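Local atomic coordinates of glycosyl hydrolases family 31 family protein (Aspergillus niger, PDB entry 6DRU), a protein that hydrolyses the alpha-xylosidic bond at the non-reducing end of xyloglucan oligosaccharides, releasing alpha-xylose, as a family 31 glycoside hydrolase. Residues Y286-Q292 with S323-S327; G293-L297 with M379-Y384; D355-Y361 with Y406-Q411. All blocks are in the same frame, centred on the assembly; numbering follows the deposited sequence.

Interaction 1: Y286-Q292 with S323-S327. With NAG (2-acetamido-2-deoxy-beta-D-glucopyranose), chain D; XYS (alpha-D-xylopyranose), chain N; BGC (beta-D-glucopyranose), chain F.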
loop_
_atom_site.group_PDB
_atom_site.type_symbol
_atom_site.label_atom_id
_atom_site.label_comp_id
_atom_site.label_asym_id
_atom_site.label_seq_id
_atom_site.Cartn_x
_atom_site.Cartn_y
_atom_site.Cartn_z
ATOM N N TYR A 286 -7.801 21.156 -33.145
ATOM C CA TYR A 286 -6.483 20.866 -32.597
ATOM C C TYR A 286 -5.466 20.656 -33.720
ATOM O O TYR A 286 -5.744 20.889 -34.900
ATOM C CB TYR A 286 -6.557 19.666 -31.651
ATOM C CG TYR A 286 -6.813 18.310 -32.289
ATOM C CD1 TYR A 286 -7.513 18.180 -33.484
ATOM C CD2 TYR A 286 -6.359 17.150 -31.677
ATOM C CE1 TYR A 286 -7.743 16.937 -34.049
ATOM C CE2 TYR A 286 -6.587 15.905 -32.232
ATOM C CZ TYR A 286 -7.277 15.802 -33.418
ATOM O OH TYR A 286 -7.502 14.561 -33.971
ATOM N N GLN A 287 -4.259 20.223 -33.347
ATOM C CA GLN A 287 -3.148 19.975 -34.266
ATOM C C GLN A 287 -2.755 21.219 -35.058
ATOM O O GLN A 287 -2.049 21.118 -36.068
ATOM C CB GLN A 287 -3.461 18.815 -35.217
ATOM C CG GLN A 287 -3.788 17.505 -34.515
ATOM C CD GLN A 287 -2.600 16.927 -33.765
ATOM O OE1 GLN A 287 -2.276 17.360 -32.659
ATOM N NE2 GLN A 287 -1.944 15.943 -34.368
ATOM N N SER A 288 -3.191 22.394 -34.613
ATOM C CA SER A 288 -2.862 23.655 -35.260
ATOM C C SER A 288 -1.639 24.325 -34.648
ATOM O O SER A 288 -1.345 25.478 -34.980
ATOM C CB SER A 288 -4.061 24.604 -35.196
ATOM O OG SER A 288 -4.599 24.657 -33.885
ATOM N N TRP A 289 -0.923 23.631 -33.772
ATOM C CA TRP A 289 0.254 24.153 -33.097
ATOM C C TRP A 289 1.510 23.480 -33.635
ATOM O O TRP A 289 1.455 22.468 -34.337
ATOM C CB TRP A 289 0.144 23.942 -31.584
ATOM C CG TRP A 289 -0.341 22.570 -31.223
ATOM C CD1 TRP A 289 0.366 21.403 -31.292
ATOM C CD2 TRP A 289 -1.645 22.221 -30.741
ATOM N NE1 TRP A 289 -0.418 20.350 -30.882
ATOM C CE2 TRP A 289 -1.656 20.825 -30.538
ATOM C CE3 TRP A 289 -2.804 22.952 -30.460
ATOM C CZ2 TRP A 289 -2.779 20.148 -30.067
ATOM C CZ3 TRP A 289 -3.917 22.278 -29.993
ATOM C CH2 TRP A 289 -3.896 20.891 -29.801
ATOM N N ALA A 290 2.660 24.060 -33.288
ATOM C CA ALA A 290 3.931 23.469 -33.688
ATOM C C ALA A 290 4.307 22.297 -32.789
ATOM O O ALA A 290 4.757 21.256 -33.281
ATOM C CB ALA A 290 5.030 24.532 -33.676
ATOM N N HIS A 291 4.129 22.447 -31.478
ATOM C CA HIS A 291 4.451 21.397 -30.524
ATOM C C HIS A 291 3.390 21.352 -29.434
ATOM O O HIS A 291 2.734 22.356 -29.142
ATOM C CB HIS A 291 5.835 21.610 -29.891
ATOM C CG HIS A 291 6.909 21.950 -30.878
ATOM N ND1 HIS A 291 7.340 23.243 -31.091
ATOM C CD2 HIS A 291 7.639 21.169 -31.708
ATOM C CE1 HIS A 291 8.290 23.242 -32.009
ATOM N NE2 HIS A 291 8.490 21.995 -32.400
ATOM N N GLN A 292 3.231 20.173 -28.832
ATOM C CA GLN A 292 2.323 20.005 -27.702
ATOM C C GLN A 292 2.872 20.770 -26.505
ATOM O O GLN A 292 3.933 20.427 -25.972
ATOM C CB GLN A 292 2.156 18.527 -27.366
ATOM C CG GLN A 292 1.378 17.730 -28.390
ATOM C CD GLN A 292 1.230 16.277 -27.987
ATOM O OE1 GLN A 292 0.365 15.927 -27.184
ATOM N NE2 GLN A 292 2.082 15.422 -28.539
ATOM N N SER A 323 -8.527 25.732 -30.248
ATOM C CA SER A 323 -8.401 24.528 -29.441
ATOM C C SER A 323 -7.045 24.467 -28.751
ATOM O O SER A 323 -6.032 24.928 -29.284
ATOM C CB SER A 323 -8.592 23.278 -30.305
ATOM O OG SER A 323 -8.169 22.110 -29.622
ATOM N N LEU A 324 -7.037 23.886 -27.553
ATOM C CA LEU A 324 -5.802 23.630 -26.828
ATOM C C LEU A 324 -5.950 22.338 -26.038
ATOM O O LEU A 324 -7.020 22.053 -25.493
ATOM C CB LEU A 324 -5.436 24.789 -25.890
ATOM C CG LEU A 324 -6.392 25.118 -24.742
ATOM C CD1 LEU A 324 -5.615 25.467 -23.484
ATOM C CD2 LEU A 324 -7.313 26.261 -25.131
ATOM N N TRP A 325 -4.878 21.556 -25.998
ATOM C CA TRP A 325 -4.815 20.337 -25.212
ATOM C C TRP A 325 -3.938 20.544 -23.981
ATOM O O TRP A 325 -3.025 21.375 -23.997
ATOM C CB TRP A 325 -4.258 19.168 -26.034
ATOM C CG TRP A 325 -5.270 18.497 -26.906
ATOM C CD1 TRP A 325 -6.396 19.051 -27.437
ATOM C CD2 TRP A 325 -5.246 17.134 -27.348
ATOM N NE1 TRP A 325 -7.075 18.119 -28.185
ATOM C CE2 TRP A 325 -6.388 16.933 -28.146
ATOM C CE3 TRP A 325 -4.368 16.065 -27.147
ATOM C CZ2 TRP A 325 -6.674 15.709 -28.744
ATOM C CZ3 TRP A 325 -4.654 14.849 -27.740
ATOM C CH2 TRP A 325 -5.799 14.681 -28.528
ATOM N N PRO A 326 -4.192 19.810 -22.894
ATOM C CA PRO A 326 -3.374 19.962 -21.684
ATOM C C PRO A 326 -2.034 19.246 -21.747
ATOM O O PRO A 326 -1.264 19.331 -20.783
ATOM C CB PRO A 326 -4.269 19.353 -20.597
ATOM C CG PRO A 326 -5.037 18.298 -21.314
ATOM C CD PRO A 326 -5.275 18.825 -22.709
ATOM N N SER A 327 -1.733 18.560 -22.844
ATOM C CA SER A 327 -0.511 17.778 -22.944
ATOM C C SER A 327 0.682 18.667 -23.273
ATOM O O SER A 327 0.570 19.657 -24.004
ATOM C CB SER A 327 -0.658 16.694 -24.013
ATOM O OG SER A 327 -1.053 17.253 -25.252
HETATM C C1 NAG D . 1.903 15.655 -35.078
HETATM C C2 NAG D . 2.138 15.051 -36.449
HETATM C C3 NAG D . 2.590 16.016 -37.488
HETATM C C4 NAG D . 1.893 17.354 -37.382
HETATM C C5 NAG D . 1.920 17.841 -35.954
HETATM C C6 NAG D . 1.226 19.181 -35.852
HETATM C C7 NAG D . 2.744 12.685 -36.078
HETATM C C8 NAG D . 3.812 11.622 -35.930
HETATM N N2 NAG D . 3.120 14.033 -36.310
HETATM O O3 NAG D . 2.390 15.448 -38.763
HETATM O O4 NAG D . 2.552 18.285 -38.206
HETATM O O5 NAG D . 1.249 16.896 -35.163
HETATM O O6 NAG D . 0.629 19.310 -34.583
HETATM O O7 NAG D . 1.570 12.385 -35.999
HETATM C C1 XYS N . -11.093 15.187 -29.636
HETATM C C2 XYS N . -12.347 16.028 -29.567
HETATM C C3 XYS N . -12.775 16.391 -30.972
HETATM C C4 XYS N . -11.618 17.032 -31.707
HETATM C C5 XYS N . -10.400 16.141 -31.600
HETATM O O1 XYS N . -11.351 14.025 -30.388
HETATM O O2 XYS N . -13.369 15.303 -28.926
HETATM O O3 XYS N . -13.858 17.289 -30.921
HETATM O O4 XYS N . -11.960 17.196 -33.062
HETATM O O5 XYS N . -10.066 15.936 -30.244
HETATM C C2 BGC F . -8.617 8.274 -30.837
HETATM C C3 BGC F . -8.658 8.836 -29.458
HETATM C C4 BGC F . -8.230 10.315 -29.488
HETATM C C5 BGC F . -9.021 11.065 -30.523
HETATM C C6 BGC F . -8.500 12.491 -30.633
HETATM C C1 BGC F . -9.485 9.137 -31.716
HETATM O O2 BGC F . -9.106 6.914 -30.843
HETATM O O3 BGC F . -7.804 8.112 -28.648
HETATM O O4 BGC F . -8.456 10.901 -28.226
HETATM O O5 BGC F . -8.895 10.437 -31.784
HETATM O O6 BGC F . -8.935 13.063 -31.848
HETATM O O HOH W 1 -4.892 26.368 -31.148
#
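Tyr286 and Trp325 lie side by side and point the same way, their rings turned 29° from one another and slid so far that they barely overlap; the ring centroids are 5.3 Å apart. The xylose rests over one face of Tyr286, near the rim, with C5 of the sugar 3.6 Å from Tyr286 CZ. Over the centre of the opposite face lies CG of Gln287, so the phenol is held between sugar and protein. Tyrosine suits this place because its flat face packs against a sugar C-H group while its hydroxyl serves as a polar end: O6 of the glucose donates to Tyr286 OH at 3.0 Å. Trp325 offers the xylose its edge, where ring oxygen O5 stands 3.7 Å from CZ2. Its broad ring fills the space beside Tyr286, and NE1 is kept for a weak hydrogen bond to OD1 of Asp395, an active-site residue.

Behind this pair stands Trp289, whose side chain runs across that of Trp325, the rings meeting obliquely with Trp289 CH2 3.9 Å from Trp325 CD1. A chi1 of 45° swings the indole between its own backbone N and carbonyl carbon, sending its six-membered ring toward strand 319-328, where Ser323 O meets the ring edge. Further along, Ser327 OG donates to Gln292 OE1 at 2.7 Å, while Gln292 NE2 reaches Trp357 O. One water bridges Ser323 O and Ser288 OG. The result is an aromatic cluster at the C-terminal ends of barrel strands and the loop following one of them, lining the xylose pocket, as expected of the active-site end of a TIM-barrel glycosidase.

Interaction 2: G293-L297 with M379-Y384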
loop_
_atom_site.group_PDB
_atom_site.type_symbol
_atom_site.label_atom_id
_atom_site.label_comp_id
_atom_site.label_asym_id
_atom_site.label_seq_id
_atom_site.Cartn_x
_atom_site.Cartn_y
_atom_site.Cartn_z
ATOM N N GLY A 293 2.155 21.802 -26.075
ATOM C CA GLY A 293 2.591 22.653 -24.989
ATOM C C GLY A 293 2.994 24.043 -25.422
ATOM O O GLY A 293 3.214 24.903 -24.560
ATOM N N ASP A 294 3.111 24.288 -26.730
ATOM C CA ASP A 294 3.427 25.631 -27.208
ATOM C C ASP A 294 2.273 26.592 -26.952
ATOM O O ASP A 294 2.497 27.769 -26.646
ATOM C CB ASP A 294 3.776 25.588 -28.695
ATOM C CG ASP A 294 5.180 25.072 -28.951
ATOM O OD1 ASP A 294 5.878 24.729 -27.973
ATOM O OD2 ASP A 294 5.587 25.007 -30.131
ATOM N N TRP A 295 1.038 26.108 -27.073
ATOM C CA TRP A 295 -0.163 26.903 -26.826
ATOM C C TRP A 295 -0.151 28.179 -27.665
ATOM O O TRP A 295 -0.242 29.301 -27.163
ATOM C CB TRP A 295 -0.314 27.196 -25.333
ATOM C CG TRP A 295 -0.576 25.948 -24.554
ATOM C CD1 TRP A 295 -1.396 24.919 -24.917
ATOM C CD2 TRP A 295 0.012 25.570 -23.306
ATOM N NE1 TRP A 295 -1.372 23.934 -23.962
ATOM C CE2 TRP A 295 -0.513 24.308 -22.962
ATOM C CE3 TRP A 295 0.923 26.179 -22.438
ATOM C CZ2 TRP A 295 -0.158 23.646 -21.791
ATOM C CZ3 TRP A 295 1.274 25.519 -21.277
ATOM C CH2 TRP A 295 0.735 24.266 -20.964
ATOM N N ALA A 296 -0.030 27.969 -28.973
ATOM C CA ALA A 296 -0.009 29.023 -29.974
ATOM C C ALA A 296 -0.157 28.374 -31.341
ATOM O O ALA A 296 0.287 27.241 -31.551
ATOM C CB ALA A 296 1.285 29.842 -29.910
ATOM N N LEU A 297 -0.785 29.098 -32.260
ATOM C CA LEU A 297 -0.947 28.591 -33.613
ATOM C C LEU A 297 0.401 28.536 -34.320
ATOM O O LEU A 297 1.224 29.447 -34.193
ATOM C CB LEU A 297 -1.926 29.466 -34.393
ATOM C CG LEU A 297 -3.355 29.466 -33.847
ATOM C CD1 LEU A 297 -4.197 30.544 -34.514
ATOM C CD2 LEU A 297 -3.989 28.098 -34.025
ATOM N N MET A 379 0.041 32.330 -21.930
ATOM C CA MET A 379 0.229 31.887 -23.306
ATOM C C MET A 379 -1.007 32.169 -24.151
ATOM O O MET A 379 -0.899 32.679 -25.272
ATOM C CB MET A 379 0.567 30.394 -23.335
ATOM C CG MET A 379 1.906 30.044 -22.708
ATOM S SD MET A 379 3.304 30.781 -23.575
ATOM C CE MET A 379 3.894 31.930 -22.336
ATOM N N LEU A 380 -2.192 31.844 -23.627
ATOM C CA LEU A 380 -3.420 32.018 -24.398
ATOM C C LEU A 380 -3.722 33.491 -24.648
ATOM O O LEU A 380 -4.180 33.860 -25.737
ATOM C CB LEU A 380 -4.589 31.338 -23.686
ATOM C CG LEU A 380 -4.458 29.828 -23.470
ATOM C CD1 LEU A 380 -5.787 29.228 -23.031
ATOM C CD2 LEU A 380 -3.944 29.147 -24.727
ATOM N N LYS A 381 -3.478 34.350 -23.655
ATOM C CA LYS A 381 -3.739 35.773 -23.849
ATOM C C LYS A 381 -2.745 36.392 -24.820
ATOM O O LYS A 381 -3.103 37.296 -25.583
ATOM C CB LYS A 381 -3.699 36.510 -22.510
ATOM C CG LYS A 381 -3.756 38.022 -22.639
ATOM C CD LYS A 381 -3.558 38.707 -21.298
ATOM C CE LYS A 381 -3.912 40.189 -21.374
ATOM N NZ LYS A 381 -4.806 40.495 -22.527
ATOM N N LYS A 382 -1.506 35.901 -24.826
ATOM C CA LYS A 382 -0.493 36.454 -25.717
ATOM C C LYS A 382 -0.749 36.069 -27.169
ATOM O O LYS A 382 -0.642 36.911 -28.068
ATOM C CB LYS A 382 0.889 35.970 -25.279
ATOM C CG LYS A 382 2.030 36.411 -26.174
ATOM C CD LYS A 382 3.318 35.691 -25.800
ATOM C CE LYS A 382 3.545 35.694 -24.295
ATOM N NZ LYS A 382 4.704 34.845 -23.896
ATOM N N ASN A 383 -1.099 34.808 -27.417
ATOM C CA ASN A 383 -1.169 34.277 -28.772
ATOM C C ASN A 383 -2.584 34.174 -29.324
ATOM O O ASN A 383 -2.742 33.949 -30.528
ATOM C CB ASN A 383 -0.504 32.898 -28.823
ATOM C CG ASN A 383 0.927 32.932 -28.337
ATOM O OD1 ASN A 383 1.305 32.195 -27.427
ATOM N ND2 ASN A 383 1.735 33.796 -28.939
ATOM N N TYR A 384 -3.611 34.326 -28.489
ATOM C CA TYR A 384 -4.980 34.194 -28.969
ATOM C C TYR A 384 -5.833 35.394 -28.572
ATOM O O TYR A 384 -6.328 36.120 -29.441
ATOM C CB TYR A 384 -5.613 32.907 -28.435
ATOM C CG TYR A 384 -4.983 31.631 -28.948
ATOM C CD1 TYR A 384 -5.374 31.078 -30.161
ATOM C CD2 TYR A 384 -4.004 30.974 -28.214
ATOM C CE1 TYR A 384 -4.803 29.911 -30.632
ATOM C CE2 TYR A 384 -3.428 29.805 -28.677
ATOM C CZ TYR A 384 -3.832 29.278 -29.887
ATOM O OH TYR A 384 -3.266 28.115 -30.356
HETATM O O HOH W 2 -1.328 31.647 -31.846
#
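Tyr384 reaches across from helix 370-385 with its hydroxyl end against the backbone of the loop, OH lying 3.3 Å from Ala296 C. The ring turns its edge to Trp295 O, which approaches CE2 at 3.6 Å. Leu297 crosses the same ring at a slant, bringing its branch carbon CG to 3.6 Å from Tyr384 CE1. A chi1 of -66° sets the phenol beside its own backbone N, which carries the ring toward the loop although the bond leaving the backbone does not aim there.

At the other end of the contact, the side chains of Trp295 and Met379 meet at about a right angle. Trp295 CB lies 3.9 Å from Met379 CB. Met379 CG comes to the edge of the indole; beyond this the flexible thioether bends at chi2 and chi3 and leads away. Leu380 brings CD2 to 4.2 Å from Trp295 CB. The indole NE1 is hydrogen-bonded to Trp325 O, so a bulky aromatic can be buried here with its polar atom satisfied. Between the two ends, Asn383 faces Ala296, whose small methyl group lets loop and helix come close.

One water links the segments, accepting from Leu297 N at 2.6 Å and donating to Asn383 O at 3.0 Å. The chemistry is therefore chiefly that of apolar packing between loop and helix, supplemented by a bridging water that satisfies backbone polar groups on both sides.

Interaction 3: D355-Y361 with Y406-Q411. With NAG (2-acetamido-2-deoxy-beta-D-glucopyranose), chain D; BGC (beta-D-glucopyranose), chain F; GAL (beta-D-galactopyranose), chain B.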
loop_
_atom_site.group_PDB
_atom_site.type_symbol
_atom_site.label_atom_id
_atom_site.label_comp_id
_atom_site.label_asym_id
_atom_site.label_seq_id
_atom_site.Cartn_x
_atom_site.Cartn_y
_atom_site.Cartn_z
ATOM N N ASP A 355 0.785 10.093 -20.581
ATOM C CA ASP A 355 0.133 9.465 -21.725
ATOM C C ASP A 355 0.975 9.682 -22.977
ATOM O O ASP A 355 2.159 10.021 -22.881
ATOM C CB ASP A 355 -1.281 10.026 -21.924
ATOM C CG ASP A 355 -2.230 9.020 -22.561
ATOM O OD1 ASP A 355 -1.758 8.145 -23.320
ATOM O OD2 ASP A 355 -3.451 9.112 -22.310
ATOM N N SER A 356 0.377 9.496 -24.152
ATOM C CA SER A 356 1.062 9.728 -25.414
ATOM C C SER A 356 0.081 10.317 -26.416
ATOM O O SER A 356 -1.136 10.149 -26.301
ATOM C CB SER A 356 1.680 8.443 -25.981
ATOM O OG SER A 356 0.680 7.494 -26.306
ATOM N N TRP A 357 0.635 11.009 -27.407
ATOM C CA TRP A 357 -0.122 11.585 -28.509
ATOM C C TRP A 357 0.867 12.142 -29.519
ATOM O O TRP A 357 1.945 12.613 -29.145
ATOM C CB TRP A 357 -1.080 12.688 -28.039
ATOM C CG TRP A 357 -1.868 13.283 -29.162
ATOM C CD1 TRP A 357 -1.702 14.517 -29.718
ATOM C CD2 TRP A 357 -2.930 12.653 -29.891
ATOM N NE1 TRP A 357 -2.604 14.701 -30.738
ATOM C CE2 TRP A 357 -3.369 13.571 -30.864
ATOM C CE3 TRP A 357 -3.556 11.406 -29.808
ATOM C CZ2 TRP A 357 -4.405 13.281 -31.749
ATOM C CZ3 TRP A 357 -4.584 11.119 -30.688
ATOM C CH2 TRP A 357 -4.998 12.052 -31.645
ATOM N N ASN A 358 0.493 12.074 -30.799
ATOM C CA ASN A 358 1.301 12.633 -31.882
ATOM C C ASN A 358 2.681 11.977 -31.934
ATOM O O ASN A 358 3.681 12.617 -32.267
ATOM C CB ASN A 358 1.407 14.158 -31.745
ATOM C CG ASN A 358 1.992 14.826 -32.973
ATOM O OD1 ASN A 358 3.090 15.378 -32.923
ATOM N ND2 ASN A 358 1.259 14.784 -34.081
ATOM N N GLY A 359 2.742 10.691 -31.592
ATOM C CA GLY A 359 3.988 9.952 -31.627
ATOM C C GLY A 359 4.964 10.274 -30.520
ATOM O O GLY A 359 6.113 9.825 -30.579
ATOM N N SER A 360 4.546 11.031 -29.510
ATOM C CA SER A 360 5.407 11.414 -28.400
ATOM C C SER A 360 4.689 11.156 -27.086
ATOM O O SER A 360 3.471 11.332 -26.987
ATOM C CB SER A 360 5.808 12.891 -28.494
ATOM O OG SER A 360 6.354 13.190 -29.767
ATOM N N TYR A 361 5.448 10.737 -26.077
ATOM C CA TYR A 361 4.902 10.605 -24.735
ATOM C C TYR A 361 4.937 11.957 -24.036
ATOM O O TYR A 361 5.912 12.706 -24.151
ATOM C CB TYR A 361 5.680 9.554 -23.945
ATOM C CG TYR A 361 5.458 8.151 -24.465
ATOM C CD1 TYR A 361 6.280 7.614 -25.447
ATOM C CD2 TYR A 361 4.411 7.371 -23.989
ATOM C CE1 TYR A 361 6.073 6.334 -25.932
ATOM C CE2 TYR A 361 4.194 6.091 -24.469
ATOM C CZ TYR A 361 5.029 5.579 -25.439
ATOM O OH TYR A 361 4.819 4.306 -25.917
ATOM N N TYR A 406 -8.268 4.542 -21.978
ATOM C CA TYR A 406 -7.136 3.669 -22.237
ATOM C C TYR A 406 -5.869 4.505 -22.315
ATOM O O TYR A 406 -5.908 5.693 -22.651
ATOM C CB TYR A 406 -7.326 2.873 -23.536
ATOM C CG TYR A 406 -7.839 3.702 -24.693
ATOM C CD1 TYR A 406 -6.970 4.431 -25.494
ATOM C CD2 TYR A 406 -9.197 3.757 -24.985
ATOM C CE1 TYR A 406 -7.438 5.191 -26.552
ATOM C CE2 TYR A 406 -9.675 4.513 -26.040
ATOM C CZ TYR A 406 -8.791 5.227 -26.819
ATOM O OH TYR A 406 -9.262 5.979 -27.870
ATOM N N GLU A 407 -4.744 3.879 -21.994
ATOM C CA GLU A 407 -3.457 4.546 -22.081
ATOM C C GLU A 407 -2.867 4.390 -23.480
ATOM O O GLU A 407 -3.385 3.655 -24.325
ATOM C CB GLU A 407 -2.493 3.996 -21.027
ATOM C CG GLU A 407 -2.527 4.744 -19.704
ATOM C CD GLU A 407 -1.912 6.129 -19.797
ATOM O OE1 GLU A 407 -1.272 6.436 -20.826
ATOM O OE2 GLU A 407 -2.068 6.914 -18.839
ATOM N N ASN A 408 -1.773 5.117 -23.721
ATOM C CA ASN A 408 -1.046 5.068 -24.991
ATOM C C ASN A 408 -1.917 5.576 -26.138
ATOM O O ASN A 408 -2.031 4.950 -27.193
ATOM C CB ASN A 408 -0.512 3.661 -25.273
ATOM C CG ASN A 408 0.367 3.139 -24.152
ATOM O OD1 ASN A 408 1.476 3.630 -23.937
ATOM N ND2 ASN A 408 -0.129 2.142 -23.425
ATOM N N ASN A 409 -2.547 6.727 -25.909
ATOM C CA ASN A 409 -3.400 7.333 -26.919
ATOM C C ASN A 409 -2.602 7.636 -28.183
ATOM O O ASN A 409 -1.392 7.873 -28.143
ATOM C CB ASN A 409 -4.036 8.612 -26.371
ATOM C CG ASN A 409 -5.190 9.102 -27.221
ATOM O OD1 ASN A 409 -5.634 8.415 -28.140
ATOM N ND2 ASN A 409 -5.686 10.296 -26.914
ATOM N N GLY A 410 -3.296 7.625 -29.319
ATOM C CA GLY A 410 -2.667 7.875 -30.596
ATOM C C GLY A 410 -1.971 6.687 -31.217
ATOM O O GLY A 410 -1.594 6.758 -32.394
ATOM N N GLN A 411 -1.785 5.599 -30.477
ATOM C CA GLN A 411 -1.128 4.415 -31.004
ATOM C C GLN A 411 -2.183 3.468 -31.577
ATOM O O GLN A 411 -3.366 3.808 -31.669
ATOM C CB GLN A 411 -0.270 3.768 -29.916
ATOM C CG GLN A 411 0.860 4.671 -29.422
ATOM C CD GLN A 411 1.772 3.994 -28.416
ATOM O OE1 GLN A 411 1.935 4.470 -27.291
ATOM N NE2 GLN A 411 2.377 2.882 -28.817
HETATM C C1 NAG D . 1.903 15.655 -35.078
HETATM C C2 NAG D . 2.138 15.051 -36.449
HETATM C C3 NAG D . 2.590 16.016 -37.488
HETATM C C4 NAG D . 1.893 17.354 -37.382
HETATM C C5 NAG D . 1.920 17.841 -35.954
HETATM C C6 NAG D . 1.226 19.181 -35.852
HETATM C C7 NAG D . 2.744 12.685 -36.078
HETATM C C8 NAG D . 3.812 11.622 -35.930
HETATM N N2 NAG D . 3.120 14.033 -36.310
HETATM O O3 NAG D . 2.390 15.448 -38.763
HETATM O O4 NAG D . 2.552 18.285 -38.206
HETATM O O5 NAG D . 1.249 16.896 -35.163
HETATM O O6 NAG D . 0.629 19.310 -34.583
HETATM O O7 NAG D . 1.570 12.385 -35.999
HETATM C C2 BGC F . -8.617 8.274 -30.837
HETATM C C3 BGC F . -8.658 8.836 -29.458
HETATM C C4 BGC F . -8.230 10.315 -29.488
HETATM C C5 BGC F . -9.021 11.065 -30.523
HETATM C C6 BGC F . -8.500 12.491 -30.633
HETATM C C1 BGC F . -9.485 9.137 -31.716
HETATM O O2 BGC F . -9.106 6.914 -30.843
HETATM O O3 BGC F . -7.804 8.112 -28.648
HETATM O O4 BGC F . -8.456 10.901 -28.226
HETATM O O5 BGC F . -8.895 10.437 -31.784
HETATM O O6 BGC F . -8.935 13.063 -31.848
HETATM C C1 GAL B . -6.880 3.908 -36.388
HETATM C C2 GAL B . -5.806 3.733 -37.438
HETATM C C3 GAL B . -4.480 3.608 -37.038
HETATM C C4 GAL B . -4.183 4.570 -35.904
HETATM C C5 GAL B . -5.301 4.610 -34.884
HETATM C C6 GAL B . -4.971 5.649 -33.833
HETATM O O2 GAL B . -6.174 2.713 -38.339
HETATM O O3 GAL B . -3.647 3.665 -38.172
HETATM O O4 GAL B . -3.982 5.865 -36.422
HETATM O O5 GAL B . -6.513 4.950 -35.515
HETATM O O6 GAL B . -6.047 5.775 -32.929
#
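Asp355 and Ser356 grip the turn at Asn408-Gln411 in the buried, closely packed half of this contact. Asp355 OD1 accepts from Asn409 N at 3.1 Å, nearly straight at 167°, on the syn side; Ser356 N reaches the same oxygen on the anti side, and both donors are tilted from the carboxylate plane toward the same face. A short acidic side chain suits this place, since one oxygen gathers two backbone N-H groups while OD2 accepts from Leu402 N. Glu407 OE1, 3.1 Å from Asp355 OD1, is an acceptor too and takes the N-H of Asn408. Beside them Ser356 OG donates to Asn409 O at 2.8 Å, meeting a lone pair in the carbonyl plane. Gly410, with no side chain and a positive phi of 82°, lets its CA lie 3.7 Å from Trp357 CE3.

The contact is looser where Trp357, Gly410 and Gln411 are partly exposed and the type I' turn Trp357-Ser360 carries the exposed Gly359. Asn409 ND2 provides the polar link to the glucose on this side, donating to its O4 at 3.1 Å. At the turn, Asn358 ND2 is covalently bound to an N-acetylglucosamine. The other flank is closed by a neighbouring subunit: its Arg363 hydrogen-bonds to Tyr361 OH and Asn408 OD1, and its Tyr335 to Gln411 NE2.

In the fold, the hairpin of strands 355-357 and 360-364 extends the barrel sheet beside strand 319-328, while residues 406-411 lie in the loop between strand 391-394 and helix 413-417.

How the interactions relate
All three contacts fall within the family 31 TIM-barrel domain. Interactions 1 and 2 are the closest, with centres about 9 Å apart. They share the long loop between strand 281-284 and helix 305-316: its 286-292 part borders the sugars and meets strand 319-328, its 293-297 part packs on helix 370-385, and the Trp295 NE1 to Trp325 O hydrogen bond joins the two contacts. The centre of interaction 3 is about 14 Å from that of interaction 1 and about 22 Å from that of interaction 2, which it does not touch. Along the chain, interaction 1 closes before interaction 3 opens, whereas interaction 2 alternates with each. Strands 319-328 and 360-364, neighbours in the barrel sheet, tie interactions 1 and 3, which border the same glucose.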